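Local coordinates for fumarate lyase (Mesorhizobium sp., PDB 3C8T), which belongs to the fumarate lyase family of mostly helical enzymes and is modelled here as an assembly of four chains, at residues S124-S129 with Q338-L343; K132-L137 with A165-A170. All blocks are in the same frame, centred on the assembly; numbering follows the deposited sequence.

Contact 1 (S124-S129 with Q338-L343); sequences SRRIES and QAEFML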
# COMPACT_ATOMS: atom_id res chain seq x y z
N SER A 124 -19.01 -0.52 17.24
CA SER A 124 -19.87 0.59 17.60
C SER A 124 -19.76 0.94 19.10
O SER A 124 -19.67 2.12 19.47
CB SER A 124 -21.31 0.26 17.21
OG SER A 124 -22.20 1.24 17.69
N ARG A 125 -19.76 -0.09 19.94
CA ARG A 125 -19.61 0.00 21.38
C ARG A 125 -18.27 0.70 21.75
O ARG A 125 -18.21 1.56 22.63
CB ARG A 125 -19.59 -1.45 21.89
CG ARG A 125 -20.20 -1.72 23.17
CD ARG A 125 -19.12 -2.17 24.15
NE ARG A 125 -18.69 -3.57 24.10
CZ ARG A 125 -17.51 -3.94 24.61
NH1 ARG A 125 -16.73 -3.01 25.15
NH2 ARG A 125 -17.11 -5.20 24.62
N ARG A 126 -17.19 0.35 21.07
CA ARG A 126 -15.89 0.97 21.36
C ARG A 126 -15.83 2.43 20.87
O ARG A 126 -15.25 3.31 21.53
CB ARG A 126 -14.74 0.13 20.80
CG ARG A 126 -14.78 -1.34 21.18
CD ARG A 126 -13.36 -1.79 21.37
NE ARG A 126 -13.23 -3.19 21.75
CZ ARG A 126 -13.24 -3.64 23.01
NH1 ARG A 126 -13.43 -2.82 24.02
NH2 ARG A 126 -13.11 -4.93 23.23
N ILE A 127 -16.43 2.69 19.73
CA ILE A 127 -16.53 4.06 19.22
C ILE A 127 -17.37 4.95 20.18
O ILE A 127 -17.00 6.08 20.47
CB ILE A 127 -17.10 4.09 17.77
CG1 ILE A 127 -16.08 3.54 16.74
CG2 ILE A 127 -17.63 5.51 17.41
CD1 ILE A 127 -16.60 3.64 15.23
N GLU A 128 -18.47 4.41 20.72
CA GLU A 128 -19.24 5.13 21.75
C GLU A 128 -18.46 5.39 23.08
O GLU A 128 -18.56 6.49 23.60
CB GLU A 128 -20.59 4.43 22.02
CG GLU A 128 -21.46 4.32 20.74
CD GLU A 128 -21.65 5.68 20.01
OE1 GLU A 128 -21.06 5.92 18.93
OE2 GLU A 128 -22.39 6.53 20.54
N SER A 129 -17.70 4.42 23.60
CA SER A 129 -16.81 4.72 24.72
C SER A 129 -15.75 5.76 24.38
O SER A 129 -15.45 6.60 25.22
CB SER A 129 -16.07 3.48 25.26
OG SER A 129 -16.98 2.44 25.47
N GLN A 338 -7.50 0.29 23.25
CA GLN A 338 -6.34 1.04 23.78
C GLN A 338 -6.67 2.52 23.93
O GLN A 338 -6.33 3.12 24.94
CB GLN A 338 -5.10 0.87 22.90
CG GLN A 338 -4.47 -0.51 22.98
CD GLN A 338 -4.15 -0.90 24.42
OE1 GLN A 338 -3.60 -0.12 25.17
NE2 GLN A 338 -4.51 -2.11 24.80
N ALA A 339 -7.38 3.09 22.95
CA ALA A 339 -7.84 4.51 23.03
C ALA A 339 -8.87 4.76 24.13
O ALA A 339 -8.75 5.77 24.83
CB ALA A 339 -8.35 4.98 21.71
N GLU A 340 -9.87 3.88 24.27
CA GLU A 340 -10.84 3.93 25.41
C GLU A 340 -10.09 4.04 26.77
O GLU A 340 -10.41 4.85 27.61
CB GLU A 340 -11.71 2.65 25.50
CG GLU A 340 -12.84 2.45 24.50
CD GLU A 340 -13.53 1.09 24.71
OE1 GLU A 340 -14.35 0.97 25.65
OE2 GLU A 340 -13.28 0.14 23.92
N PHE A 341 -9.13 3.15 26.95
CA PHE A 341 -8.37 3.07 28.18
C PHE A 341 -7.52 4.31 28.41
O PHE A 341 -7.55 4.88 29.50
CB PHE A 341 -7.48 1.83 28.11
CG PHE A 341 -6.54 1.71 29.27
CD1 PHE A 341 -7.00 1.25 30.51
CD2 PHE A 341 -5.20 2.02 29.12
CE1 PHE A 341 -6.13 1.15 31.60
CE2 PHE A 341 -4.32 1.91 30.20
CZ PHE A 341 -4.80 1.48 31.45
N MET A 342 -6.77 4.72 27.38
CA MET A 342 -5.85 5.83 27.48
C MET A 342 -6.57 7.15 27.71
O MET A 342 -6.17 7.92 28.58
CB MET A 342 -4.92 5.90 26.25
CG MET A 342 -4.11 7.22 26.07
SD MET A 342 -3.07 7.17 24.60
CE MET A 342 -4.27 7.54 23.26
N LEU A 343 -7.62 7.39 26.94
CA LEU A 343 -8.39 8.63 26.99
C LEU A 343 -9.27 8.69 28.22
O LEU A 343 -9.52 9.78 28.77
CB LEU A 343 -9.26 8.79 25.72
CG LEU A 343 -8.49 9.03 24.43
CD1 LEU A 343 -9.38 8.80 23.19
CD2 LEU A 343 -7.82 10.45 24.44
O HOH W 1 -16.56 -0.29 24.84
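The two segments come nearest at Ser129 and Glu340, whose CA atoms are 6.1 Å apart; both backbones are helical throughout, with i+4 bonds such as Ser129 N to Arg125 O. Glu340 does the reaching. It runs extended beyond CG (chi2 177°) and sets its carboxylate between Arg126 and Ser129. Glu340 OE2 accepts an N-H from NH1 of Arg126 in a salt bridge of 3.0 Å with an N-H...O angle of 160°. The nitrogen arrives on the syn side, slightly out of the carboxylate plane, and the two flat groups are turned 42° from each other. In this bundle of long helices, typical of the superfamily to which fumarate lyases belong, the bridge ties helix 104-140 to helix 315-344. Arginine suits the place because its other nitrogens also find partners: NH2 pairs with Asp14, and NE bonds to Ser333 OG. The other oxygen, Glu340 OE1, lies 3.0 Å from Ser129 OG and accepts a hydrogen bond of 2.7 Å from a water. That water also hydrogen-bonds to Ser129 OG and accepts from Arg125 NH1, linking a second arginine to the carboxylate. Serine is short enough to let Glu340 CG come within 3.5 Å of its CB.

Contact 2 (K132-L137 with A165-A170); sequences KALAAL and AVWLSA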
# COMPACT_ATOMS: atom_id res chain seq x y z
N LYS A 132 -17.44 9.11 24.48
CA LYS A 132 -17.66 9.48 25.89
C LYS A 132 -16.41 10.02 26.59
O LYS A 132 -16.47 11.08 27.24
CB LYS A 132 -18.25 8.31 26.69
CG LYS A 132 -19.76 8.28 26.62
CD LYS A 132 -20.37 6.99 27.23
CE LYS A 132 -21.17 6.19 26.17
NZ LYS A 132 -22.33 5.45 26.83
N ALA A 133 -15.29 9.31 26.49
CA ALA A 133 -14.07 9.78 27.13
C ALA A 133 -13.55 11.09 26.51
O ALA A 133 -12.99 11.93 27.21
CB ALA A 133 -13.00 8.68 27.13
N LEU A 134 -13.81 11.30 25.21
CA LEU A 134 -13.41 12.54 24.56
C LEU A 134 -14.29 13.72 24.99
O LEU A 134 -13.76 14.85 25.27
CB LEU A 134 -13.38 12.41 23.03
CG LEU A 134 -12.23 11.57 22.48
CD1 LEU A 134 -12.41 11.26 20.97
CD2 LEU A 134 -10.90 12.27 22.76
N ALA A 135 -15.60 13.47 25.06
CA ALA A 135 -16.51 14.50 25.55
C ALA A 135 -16.16 14.93 27.01
O ALA A 135 -16.19 16.12 27.35
CB ALA A 135 -17.95 14.04 25.43
N ALA A 136 -15.77 13.99 27.85
CA ALA A 136 -15.36 14.36 29.22
C ALA A 136 -14.14 15.25 29.17
O ALA A 136 -14.10 16.28 29.84
CB ALA A 136 -15.12 13.11 30.09
N LEU A 137 -13.14 14.88 28.38
CA LEU A 137 -11.92 15.68 28.27
C LEU A 137 -12.22 17.06 27.71
O LEU A 137 -11.73 18.05 28.21
CB LEU A 137 -10.86 15.00 27.40
CG LEU A 137 -10.21 13.72 27.93
CD1 LEU A 137 -9.45 13.03 26.80
CD2 LEU A 137 -9.26 14.01 29.09
N ALA A 165 -12.05 18.31 21.48
CA ALA A 165 -13.29 18.47 20.70
C ALA A 165 -13.09 18.18 19.23
O ALA A 165 -14.01 17.67 18.56
CB ALA A 165 -13.88 19.86 20.86
N VAL A 166 -11.90 18.53 18.73
CA VAL A 166 -11.50 18.25 17.36
C VAL A 166 -11.41 16.71 17.15
O VAL A 166 -11.97 16.17 16.17
CB VAL A 166 -10.17 18.96 17.04
CG1 VAL A 166 -9.44 18.32 15.81
CG2 VAL A 166 -10.41 20.46 16.82
N TRP A 167 -10.71 16.02 18.05
CA TRP A 167 -10.61 14.57 18.03
C TRP A 167 -12.02 13.97 18.08
O TRP A 167 -12.36 13.09 17.31
CB TRP A 167 -9.85 14.08 19.27
CG TRP A 167 -8.40 14.51 19.39
CD1 TRP A 167 -7.55 14.93 18.38
CD2 TRP A 167 -7.60 14.45 20.58
NE1 TRP A 167 -6.29 15.19 18.90
CE2 TRP A 167 -6.30 14.89 20.24
CE3 TRP A 167 -7.87 14.09 21.90
CZ2 TRP A 167 -5.27 14.98 21.18
CZ3 TRP A 167 -6.85 14.20 22.85
CH2 TRP A 167 -5.56 14.64 22.47
N LEU A 168 -12.85 14.46 19.00
CA LEU A 168 -14.20 14.00 19.14
C LEU A 168 -15.04 14.13 17.84
O LEU A 168 -15.83 13.22 17.51
CB LEU A 168 -14.88 14.76 20.29
CG LEU A 168 -16.37 14.50 20.57
CD1 LEU A 168 -16.70 12.95 20.79
CD2 LEU A 168 -16.89 15.39 21.72
N SER A 169 -14.88 15.24 17.12
CA SER A 169 -15.70 15.53 15.96
C SER A 169 -15.61 14.49 14.86
O SER A 169 -16.63 14.16 14.23
CB SER A 169 -15.39 16.92 15.40
OG SER A 169 -14.15 16.91 14.74
N ALA A 170 -14.40 13.99 14.65
CA ALA A 170 -14.10 12.85 13.77
C ALA A 170 -14.88 11.58 14.15
O ALA A 170 -15.39 10.86 13.26
CB ALA A 170 -12.55 12.54 13.81
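Leu134 faces Leu168 and Trp167 where segments 132-137 and 165-170 pass nearly antiparallel, their axes 8.9 Å apart at the closest and inclined at 154°. Leu134 CB rests 3.9 Å from CB of Leu168, with Leu168 CD1 beside it. CG stands anti to the carbonyl carbon (chi1 -72°), and from there the two methyls part. Leu134 CD1 settles on the backbone of the opposite helix, 3.7 Å from CA of Leu168. Leu134 CD2 instead reaches the indole of Trp167, coming to 3.6 Å from CE3 at the edge of the ring and near its plane, so this is an edge contact and no CH-pi packing over the face. A branched leucine suits the spot because one side chain can meet both backbone and aromatic rim. This is one of the antiparallel helix pairs of the bundle: helix 104-140 and helix 160-185 are joined by a stretch holding a small three-stranded sheet. Leu168 replies with its other methyl, CD2, which lies 4.0 Å from CA of Ala135 and 4.1 Å from Ala135 CB; so small a residue lets the methyl lie close to the backbone. Val439 and Leu440 of helix 432-440 also touch Leu168. Trp167 combines a broad apolar surface with one polar atom, and buried NE1 is satisfied by Asp251 on helix 229-255. Within segment 165-170, Ser169 OG donates to Val166 O at 2.7 Å, which uses the hydroxyl's proton within its own helix, while Ile222 of the second subunit packs against Ser169.

Contacts 1 and 2 lie 11 Å apart, centre to centre, and share helix 104-140, which meets helix 315-344 in contact 1 and, farther along, helix 160-185 in contact 2. In chain order, contact 2 is nested inside the long loop that contact 1 closes: it joins helices near each other in sequence, whereas contact 1 brings together segments 209 residues apart. Leu343 connects them directly, packing its CD1 against CD2 of Leu134 at 3.8 Å. One helix of the bundle thus passes from a partly buried, polar and hydrated contact to a buried, apolar one, and the second subunit approaches the latter through its packing on segment 165-170.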